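Pyruvate formate-lyase 2 (Archaeoglobus fulgidus, PDB 2F3O) is of unknown specific function but, as a glycyl radical enzyme of the pyruvate formate-lyase family, probably acts as a lyase. Local coordinates at residues Phe168-Ile179 and Tyr196-Ile207; Glu323-Thr331 and Met632-Phe641. All blocks are in the same frame, centred on the assembly; numbering follows the deposited sequence.

Contact 1 of 2, residues Phe168-Ile179 and Tyr196-Ile207; sequences FRWFLEESERRI and YQAAKIVSEAVI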
# COMPACT_ATOMS: atom_id res chain seq x y z
N PHE A 168 -27.12 10.24 -16.36
CA PHE A 168 -25.86 10.43 -17.05
C PHE A 168 -25.37 11.87 -17.13
O PHE A 168 -24.20 12.12 -17.42
CB PHE A 168 -25.87 9.74 -18.41
CG PHE A 168 -25.65 8.26 -18.33
CD1 PHE A 168 -26.67 7.41 -17.96
CD2 PHE A 168 -24.42 7.72 -18.60
CE1 PHE A 168 -26.47 6.06 -17.87
CE2 PHE A 168 -24.20 6.36 -18.51
CZ PHE A 168 -25.23 5.53 -18.15
N ARG A 169 -26.25 12.82 -16.82
CA ARG A 169 -25.83 14.21 -16.73
C ARG A 169 -25.03 14.42 -15.46
O ARG A 169 -24.22 15.34 -15.37
CB ARG A 169 -27.02 15.16 -16.73
CG ARG A 169 -26.73 16.57 -17.31
CD ARG A 169 -27.77 17.59 -16.83
NE ARG A 169 -27.59 17.89 -15.42
CZ ARG A 169 -28.58 18.14 -14.57
NH1 ARG A 169 -28.33 18.42 -13.29
NH2 ARG A 169 -29.82 18.12 -15.01
N TRP A 170 -25.26 13.56 -14.46
CA TRP A 170 -24.47 13.61 -13.24
C TRP A 170 -23.06 13.20 -13.56
O TRP A 170 -22.12 13.85 -13.15
CB TRP A 170 -25.03 12.69 -12.16
CG TRP A 170 -24.32 12.84 -10.87
CD1 TRP A 170 -24.53 13.82 -9.95
CD2 TRP A 170 -23.28 12.01 -10.35
NE1 TRP A 170 -23.68 13.65 -8.89
CE2 TRP A 170 -22.90 12.55 -9.11
CE3 TRP A 170 -22.61 10.87 -10.83
CZ2 TRP A 170 -21.88 11.97 -8.32
CZ3 TRP A 170 -21.61 10.30 -10.03
CH2 TRP A 170 -21.26 10.85 -8.79
N PHE A 171 -22.93 12.12 -14.33
CA PHE A 171 -21.63 11.57 -14.66
C PHE A 171 -20.82 12.56 -15.46
O PHE A 171 -19.62 12.74 -15.21
CB PHE A 171 -21.75 10.23 -15.40
CG PHE A 171 -22.24 9.12 -14.53
CD1 PHE A 171 -21.37 8.43 -13.71
CD2 PHE A 171 -23.58 8.79 -14.49
CE1 PHE A 171 -21.83 7.42 -12.89
CE2 PHE A 171 -24.02 7.79 -13.67
CZ PHE A 171 -23.15 7.11 -12.87
N LEU A 172 -21.49 13.23 -16.39
CA LEU A 172 -20.85 14.16 -17.28
C LEU A 172 -20.28 15.29 -16.46
O LEU A 172 -19.10 15.63 -16.60
CB LEU A 172 -21.84 14.67 -18.31
CG LEU A 172 -21.39 15.79 -19.24
CD1 LEU A 172 -20.16 15.35 -19.97
CD2 LEU A 172 -22.50 16.12 -20.21
N GLU A 173 -21.10 15.83 -15.57
CA GLU A 173 -20.67 16.94 -14.73
C GLU A 173 -19.63 16.55 -13.69
O GLU A 173 -18.73 17.34 -13.38
CB GLU A 173 -21.86 17.57 -14.02
CG GLU A 173 -22.80 18.30 -14.95
CD GLU A 173 -24.06 18.76 -14.22
OE1 GLU A 173 -24.00 18.99 -12.99
OE2 GLU A 173 -25.09 18.88 -14.89
N GLU A 174 -19.74 15.34 -13.16
CA GLU A 174 -18.83 14.89 -12.13
C GLU A 174 -17.48 14.60 -12.75
O GLU A 174 -16.46 14.94 -12.17
CB GLU A 174 -19.38 13.69 -11.34
CG GLU A 174 -18.62 13.32 -10.03
CD GLU A 174 -18.52 14.46 -8.99
OE1 GLU A 174 -19.49 15.23 -8.85
OE2 GLU A 174 -17.48 14.57 -8.30
N SER A 175 -17.50 14.03 -13.96
CA SER A 175 -16.28 13.81 -14.74
C SER A 175 -15.60 15.13 -14.99
O SER A 175 -14.38 15.21 -14.90
CB SER A 175 -16.55 13.14 -16.08
OG SER A 175 -17.06 11.85 -15.92
N GLU A 176 -16.40 16.15 -15.30
CA GLU A 176 -15.86 17.50 -15.50
C GLU A 176 -15.24 18.11 -14.26
O GLU A 176 -14.18 18.72 -14.37
CB GLU A 176 -16.87 18.43 -16.15
CG GLU A 176 -16.83 18.38 -17.67
CD GLU A 176 -18.12 18.82 -18.35
OE1 GLU A 176 -19.14 19.11 -17.65
OE2 GLU A 176 -18.12 18.87 -19.60
N ARG A 177 -15.87 17.94 -13.09
CA ARG A 177 -15.26 18.44 -11.84
C ARG A 177 -13.95 17.71 -11.60
O ARG A 177 -12.96 18.34 -11.25
CB ARG A 177 -16.16 18.28 -10.60
CG ARG A 177 -17.46 19.08 -10.61
CD ARG A 177 -18.41 18.61 -9.49
NE ARG A 177 -19.81 19.06 -9.69
CZ ARG A 177 -20.82 18.29 -10.13
NH1 ARG A 177 -20.64 17.02 -10.44
NH2 ARG A 177 -22.05 18.81 -10.27
N ARG A 178 -13.96 16.40 -11.84
CA ARG A 178 -12.79 15.55 -11.60
C ARG A 178 -11.66 15.75 -12.60
O ARG A 178 -10.51 15.59 -12.24
CB ARG A 178 -13.20 14.07 -11.55
CG ARG A 178 -13.99 13.77 -10.31
CD ARG A 178 -14.46 12.34 -10.18
NE ARG A 178 -15.51 12.34 -9.17
CZ ARG A 178 -15.67 11.44 -8.21
NH1 ARG A 178 -14.86 10.39 -8.09
NH2 ARG A 178 -16.67 11.59 -7.37
N ILE A 179 -12.00 16.08 -13.84
CA ILE A 179 -10.99 16.47 -14.83
C ILE A 179 -10.28 17.76 -14.39
O ILE A 179 -9.05 17.83 -14.44
CB ILE A 179 -11.58 16.59 -16.25
CG1 ILE A 179 -11.93 15.20 -16.81
CG2 ILE A 179 -10.62 17.29 -17.18
CD1 ILE A 179 -12.92 15.23 -17.98
N TYR A 196 -11.54 9.60 -16.79
CA TYR A 196 -12.56 10.63 -16.73
C TYR A 196 -12.81 11.33 -18.07
O TYR A 196 -13.96 11.71 -18.40
CB TYR A 196 -12.25 11.59 -15.60
CG TYR A 196 -12.48 10.95 -14.24
CD1 TYR A 196 -11.52 11.00 -13.23
CD2 TYR A 196 -13.66 10.26 -13.99
CE1 TYR A 196 -11.73 10.40 -12.01
CE2 TYR A 196 -13.88 9.65 -12.76
CZ TYR A 196 -12.91 9.72 -11.78
OH TYR A 196 -13.15 9.14 -10.56
N GLN A 197 -11.76 11.45 -18.88
CA GLN A 197 -11.92 11.90 -20.24
C GLN A 197 -12.83 10.97 -21.02
O GLN A 197 -13.67 11.44 -21.79
CB GLN A 197 -10.60 11.99 -20.98
CG GLN A 197 -9.66 13.10 -20.53
CD GLN A 197 -10.20 14.51 -20.64
OE1 GLN A 197 -11.25 14.78 -21.25
NE2 GLN A 197 -9.47 15.43 -20.03
N ALA A 198 -12.67 9.67 -20.82
CA ALA A 198 -13.49 8.71 -21.52
C ALA A 198 -14.92 8.77 -21.00
O ALA A 198 -15.86 8.80 -21.78
CB ALA A 198 -12.93 7.32 -21.39
N ALA A 199 -15.05 8.81 -19.67
CA ALA A 199 -16.34 8.84 -19.01
C ALA A 199 -17.19 9.99 -19.53
O ALA A 199 -18.35 9.77 -19.89
CB ALA A 199 -16.16 8.92 -17.51
N LYS A 200 -16.61 11.20 -19.56
CA LYS A 200 -17.21 12.41 -20.13
C LYS A 200 -17.82 12.18 -21.51
O LYS A 200 -19.04 12.32 -21.70
CB LYS A 200 -16.14 13.49 -20.27
CG LYS A 200 -16.63 14.82 -20.85
CD LYS A 200 -15.48 15.74 -21.12
CE LYS A 200 -15.68 16.49 -22.41
NZ LYS A 200 -16.48 17.72 -22.14
N ILE A 201 -16.95 11.82 -22.45
CA ILE A 201 -17.31 11.43 -23.81
C ILE A 201 -18.45 10.40 -23.84
O ILE A 201 -19.46 10.61 -24.51
CB ILE A 201 -16.07 10.84 -24.56
CG1 ILE A 201 -15.02 11.93 -24.77
CG2 ILE A 201 -16.44 10.26 -25.91
CD1 ILE A 201 -13.72 11.45 -25.39
N VAL A 202 -18.29 9.33 -23.09
CA VAL A 202 -19.27 8.25 -23.08
C VAL A 202 -20.62 8.64 -22.44
O VAL A 202 -21.67 8.13 -22.84
CB VAL A 202 -18.63 6.99 -22.44
CG1 VAL A 202 -19.41 6.46 -21.27
CG2 VAL A 202 -18.38 5.95 -23.50
N SER A 203 -20.60 9.58 -21.50
CA SER A 203 -21.83 10.12 -20.94
C SER A 203 -22.58 10.97 -21.96
O SER A 203 -23.79 10.81 -22.14
CB SER A 203 -21.53 10.96 -19.70
OG SER A 203 -20.85 10.17 -18.75
N GLU A 204 -21.85 11.86 -22.63
CA GLU A 204 -22.36 12.71 -23.70
C GLU A 204 -23.03 11.90 -24.79
O GLU A 204 -24.12 12.24 -25.23
CB GLU A 204 -21.23 13.53 -24.31
CG GLU A 204 -20.87 14.79 -23.54
CD GLU A 204 -19.44 15.26 -23.84
OE1 GLU A 204 -18.95 16.15 -23.11
OE2 GLU A 204 -18.80 14.73 -24.78
N ALA A 205 -22.38 10.83 -25.22
CA ALA A 205 -22.91 9.90 -26.20
C ALA A 205 -24.29 9.37 -25.82
O ALA A 205 -25.21 9.37 -26.65
CB ALA A 205 -21.95 8.74 -26.34
N VAL A 206 -24.43 8.93 -24.57
CA VAL A 206 -25.64 8.28 -24.07
C VAL A 206 -26.79 9.27 -23.93
O VAL A 206 -27.93 8.94 -24.30
CB VAL A 206 -25.35 7.49 -22.77
CG1 VAL A 206 -26.47 7.61 -21.76
CG2 VAL A 206 -25.10 6.02 -23.12
N ILE A 207 -26.47 10.48 -23.46
CA ILE A 207 -27.42 11.61 -23.40
C ILE A 207 -27.95 11.94 -24.80
O ILE A 207 -29.17 11.97 -25.02
CB ILE A 207 -26.77 12.84 -22.74
CG1 ILE A 207 -26.48 12.56 -21.28
CG2 ILE A 207 -27.67 14.06 -22.84
CD1 ILE A 207 -25.68 13.63 -20.61
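An antiparallel helix hairpin brings helix 168-184 against helix 190-221; in the segments 168-179 and 196-207 the axes approach to 8.4 Å, with N-to-C directions 153° apart. Small residues at the interface, S175, A199 and S203, are consistent with this spacing: S175 OG lies 3.5 Å from A199 CB. The S175 and S203 hydroxyls bond within their own helices, to F171 O and A199 O, each from above the carbonyl plane. L172 is a knob among K200, S203, E204 and I207; its chi1 of 173° carries CD1 to K200 O and E204 OE1. K200 answers as a knob among L172, S175, E176 and I179. At one end V206 CG1 sits over the F168 ring, 3.7 Å from its centroid. At the other, R178 lays CD over the Y196 face and directs NH1 to Y196 OH at 3.3 Å (N-H...O 150°), while NE and NH2 both hold E174 OE2; Y196 OH also bonds F522 O. A leucine in place of R178 would probably leave E174 without this charged mate and Y196 OH without its NH1 donor. K200 NZ bonds E204 OE1 and, weakly, E176 OE2; with K48 on E204 OE2, the lysines probably offset the carboxylates' repulsion.

Contact 2 of 2, residues Glu323-Thr331 and Met632-Phe641; sequences EQYFSGQAT and MTTNVGFGFF
The Y325 ring has the backbone of G637 over one face, with G637 CA 3.9 Å from the ring centroid, while T634 CB and F638 CD2 lie at its edge. That edge is turned toward the face of F638 in an offset edge-to-face pair, the planes 72° apart. A side chain on G637 would run into Y325 CD2, so the bare backbone is what lets the ring lie so close. Y325 OH reaches F641, 3.3 Å from CE2, but finds its polar partner in G142 O. The F326 ring takes T634 CG2 over one face and M632 CG near the plane at its edge, CD2 to CG being 3.6 Å. M632, bent at chi2 and chi3, then carries CE to A330 CB.

Beside the rings, T633 OG1 joins the two backbones. Its chi1 of 70° places the hydroxyl between N and the carbonyl carbon, from where it donates to Q324 O at 2.9 Å, above the carbonyl plane, and accepts from S327 N at 2.9 Å in a fairly straight bond (162°). A weak bond from T633 N to Y325 O adds to these. T633 holds the N-cap position of helix 634-640, but its hydroxyl is spent on the other segment and does not cap the helix.

G328 O bonds W753 NE1, next to the predicted radical site G752, and a bound glycerol touches A330, consistent with a position beside the active-site region. F326 and T634 pack on L443 of strand 435-445, and T634 and F638 on V543 of strand 535-543, which fits a place against the β/α barrel of glycyl radical enzymes.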
# COMPACT_ATOMS: atom_id res chain seq x y z
N GLU A 323 -20.93 -22.48 -33.21
CA GLU A 323 -22.29 -23.01 -33.18
C GLU A 323 -22.41 -24.43 -32.61
O GLU A 323 -23.49 -24.86 -32.25
CB GLU A 323 -22.91 -23.00 -34.57
CG GLU A 323 -23.55 -21.69 -34.94
CD GLU A 323 -24.80 -21.39 -34.14
OE1 GLU A 323 -25.56 -22.34 -33.80
OE2 GLU A 323 -25.00 -20.20 -33.85
N GLN A 324 -21.31 -25.17 -32.57
CA GLN A 324 -21.35 -26.50 -32.01
C GLN A 324 -21.22 -26.43 -30.50
O GLN A 324 -21.82 -27.23 -29.78
CB GLN A 324 -20.24 -27.38 -32.57
CG GLN A 324 -20.48 -27.87 -34.00
CD GLN A 324 -19.19 -28.38 -34.66
OE1 GLN A 324 -18.17 -28.60 -34.00
NE2 GLN A 324 -19.24 -28.55 -35.98
N TYR A 325 -20.42 -25.48 -30.02
CA TYR A 325 -20.12 -25.39 -28.60
C TYR A 325 -21.10 -24.47 -27.89
O TYR A 325 -21.24 -24.54 -26.67
CB TYR A 325 -18.70 -24.90 -28.37
CG TYR A 325 -17.61 -25.88 -28.76
CD1 TYR A 325 -17.14 -25.94 -30.06
CD2 TYR A 325 -17.02 -26.71 -27.81
CE1 TYR A 325 -16.12 -26.84 -30.43
CE2 TYR A 325 -15.97 -27.60 -28.16
CZ TYR A 325 -15.54 -27.66 -29.48
OH TYR A 325 -14.54 -28.51 -29.85
N PHE A 326 -21.80 -23.63 -28.65
CA PHE A 326 -22.76 -22.70 -28.05
C PHE A 326 -24.11 -22.65 -28.79
O PHE A 326 -24.67 -21.57 -28.99
CB PHE A 326 -22.16 -21.28 -27.95
CG PHE A 326 -20.87 -21.23 -27.18
CD1 PHE A 326 -19.64 -21.28 -27.82
CD2 PHE A 326 -20.89 -21.15 -25.80
CE1 PHE A 326 -18.46 -21.25 -27.10
CE2 PHE A 326 -19.71 -21.12 -25.08
CZ PHE A 326 -18.50 -21.17 -25.73
N SER A 327 -24.63 -23.83 -29.16
CA SER A 327 -25.84 -23.95 -29.99
C SER A 327 -27.07 -23.44 -29.27
O SER A 327 -27.19 -23.58 -28.06
CB SER A 327 -26.08 -25.42 -30.36
OG SER A 327 -26.70 -25.53 -31.63
N GLY A 328 -27.99 -22.84 -30.01
CA GLY A 328 -29.22 -22.39 -29.40
C GLY A 328 -29.31 -20.91 -29.21
O GLY A 328 -30.03 -20.44 -28.32
N GLN A 329 -28.57 -20.18 -30.04
CA GLN A 329 -28.67 -18.72 -30.12
C GLN A 329 -28.47 -18.03 -28.77
O GLN A 329 -29.33 -17.27 -28.30
CB GLN A 329 -29.99 -18.31 -30.75
CG GLN A 329 -30.19 -18.84 -32.15
CD GLN A 329 -31.51 -18.42 -32.73
OE1 GLN A 329 -32.54 -18.42 -32.04
NE2 GLN A 329 -31.51 -18.08 -34.01
N ALA A 330 -27.34 -18.32 -28.14
CA ALA A 330 -27.11 -17.93 -26.77
C ALA A 330 -26.56 -16.52 -26.69
O ALA A 330 -25.46 -16.24 -27.16
CB ALA A 330 -26.17 -18.90 -26.14
N THR A 331 -27.34 -15.63 -26.11
CA THR A 331 -26.85 -14.29 -25.84
C THR A 331 -27.04 -14.04 -24.35
O THR A 331 -26.08 -13.80 -23.62
CB THR A 331 -27.57 -13.23 -26.67
OG1 THR A 331 -28.99 -13.35 -26.50
CG2 THR A 331 -27.22 -13.39 -28.14
N MET A 632 -22.95 -24.85 -21.33
CA MET A 632 -23.47 -24.34 -22.62
C MET A 632 -23.81 -25.55 -23.49
O MET A 632 -24.49 -26.45 -23.02
CB MET A 632 -22.53 -23.36 -23.35
CG MET A 632 -22.21 -22.08 -22.57
SD MET A 632 -23.64 -21.27 -21.81
CE MET A 632 -24.58 -20.77 -23.25
N THR A 633 -23.33 -25.61 -24.72
CA THR A 633 -23.38 -26.90 -25.41
C THR A 633 -21.98 -27.44 -25.66
O THR A 633 -21.79 -28.22 -26.58
CB THR A 633 -24.24 -26.93 -26.74
OG1 THR A 633 -23.60 -26.19 -27.78
CG2 THR A 633 -25.64 -26.38 -26.52
N THR A 634 -21.02 -27.04 -24.83
CA THR A 634 -19.65 -27.53 -24.98
C THR A 634 -19.50 -28.96 -24.49
O THR A 634 -18.49 -29.59 -24.78
CB THR A 634 -18.58 -26.69 -24.23
OG1 THR A 634 -18.69 -26.93 -22.82
CG2 THR A 634 -18.72 -25.20 -24.53
N ASN A 635 -20.48 -29.47 -23.75
CA ASN A 635 -20.47 -30.88 -23.38
C ASN A 635 -20.59 -31.74 -24.63
O ASN A 635 -20.00 -32.82 -24.69
CB ASN A 635 -21.56 -31.23 -22.39
CG ASN A 635 -22.92 -31.18 -23.00
OD1 ASN A 635 -23.27 -30.21 -23.68
ND2 ASN A 635 -23.72 -32.21 -22.78
N VAL A 636 -21.33 -31.23 -25.61
CA VAL A 636 -21.43 -31.86 -26.91
C VAL A 636 -20.13 -31.66 -27.69
O VAL A 636 -19.54 -32.62 -28.20
CB VAL A 636 -22.64 -31.33 -27.71
CG1 VAL A 636 -22.68 -31.95 -29.12
CG2 VAL A 636 -23.93 -31.58 -26.95
N GLY A 637 -19.68 -30.41 -27.75
CA GLY A 637 -18.52 -30.07 -28.56
C GLY A 637 -17.27 -30.81 -28.12
O GLY A 637 -16.55 -31.35 -28.97
N PHE A 638 -17.05 -30.85 -26.80
CA PHE A 638 -15.89 -31.52 -26.22
C PHE A 638 -16.02 -33.00 -26.43
O PHE A 638 -15.02 -33.68 -26.67
CB PHE A 638 -15.76 -31.29 -24.72
CG PHE A 638 -15.26 -29.94 -24.34
CD1 PHE A 638 -15.70 -29.33 -23.17
CD2 PHE A 638 -14.35 -29.27 -25.14
CE1 PHE A 638 -15.25 -28.11 -22.81
CE2 PHE A 638 -13.90 -28.03 -24.79
CZ PHE A 638 -14.35 -27.44 -23.62
N GLY A 639 -17.26 -33.48 -26.33
CA GLY A 639 -17.61 -34.87 -26.59
C GLY A 639 -17.07 -35.41 -27.90
O GLY A 639 -16.37 -36.42 -27.88
N PHE A 640 -17.36 -34.70 -29.00
CA PHE A 640 -16.83 -35.01 -30.34
C PHE A 640 -15.38 -35.44 -30.30
O PHE A 640 -15.01 -36.44 -30.89
CB PHE A 640 -16.85 -33.80 -31.28
CG PHE A 640 -18.23 -33.28 -31.63
CD1 PHE A 640 -19.34 -34.11 -31.65
CD2 PHE A 640 -18.39 -31.93 -31.99
CE1 PHE A 640 -20.61 -33.60 -31.99
CE2 PHE A 640 -19.64 -31.42 -32.34
CZ PHE A 640 -20.76 -32.25 -32.33
N PHE A 641 -14.57 -34.66 -29.59
CA PHE A 641 -13.12 -34.86 -29.54
C PHE A 641 -12.63 -35.51 -28.25
O PHE A 641 -11.43 -35.51 -27.96
CB PHE A 641 -12.39 -33.53 -29.76
CG PHE A 641 -12.88 -32.77 -30.95
CD1 PHE A 641 -12.44 -33.09 -32.21
CD2 PHE A 641 -13.79 -31.73 -30.80
CE1 PHE A 641 -12.90 -32.40 -33.30
CE2 PHE A 641 -14.26 -31.04 -31.89
CZ PHE A 641 -13.81 -31.37 -33.14

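How the contacts relate
Contact 1 joins two helices that follow each other closely in the chain and is only partly buried; contact 2 unites segments 301 residues apart and is buried, its centre about 13 Å from the chain centre against about 30 Å for contact 1. They share no helix or strand, lie on opposite sides of that centre with their own centres about 40 Å apart, and do not touch. Chemistry follows place: knobs-into-holes packing edged by salt-bridge networks in contact 1, aromatic rings and hydroxyl-to-backbone bonds without ion pairs between the segments in contact 2. Q197 of contact 1 also packs on L131 of a second subunit, whereas no other chain touches contact 2.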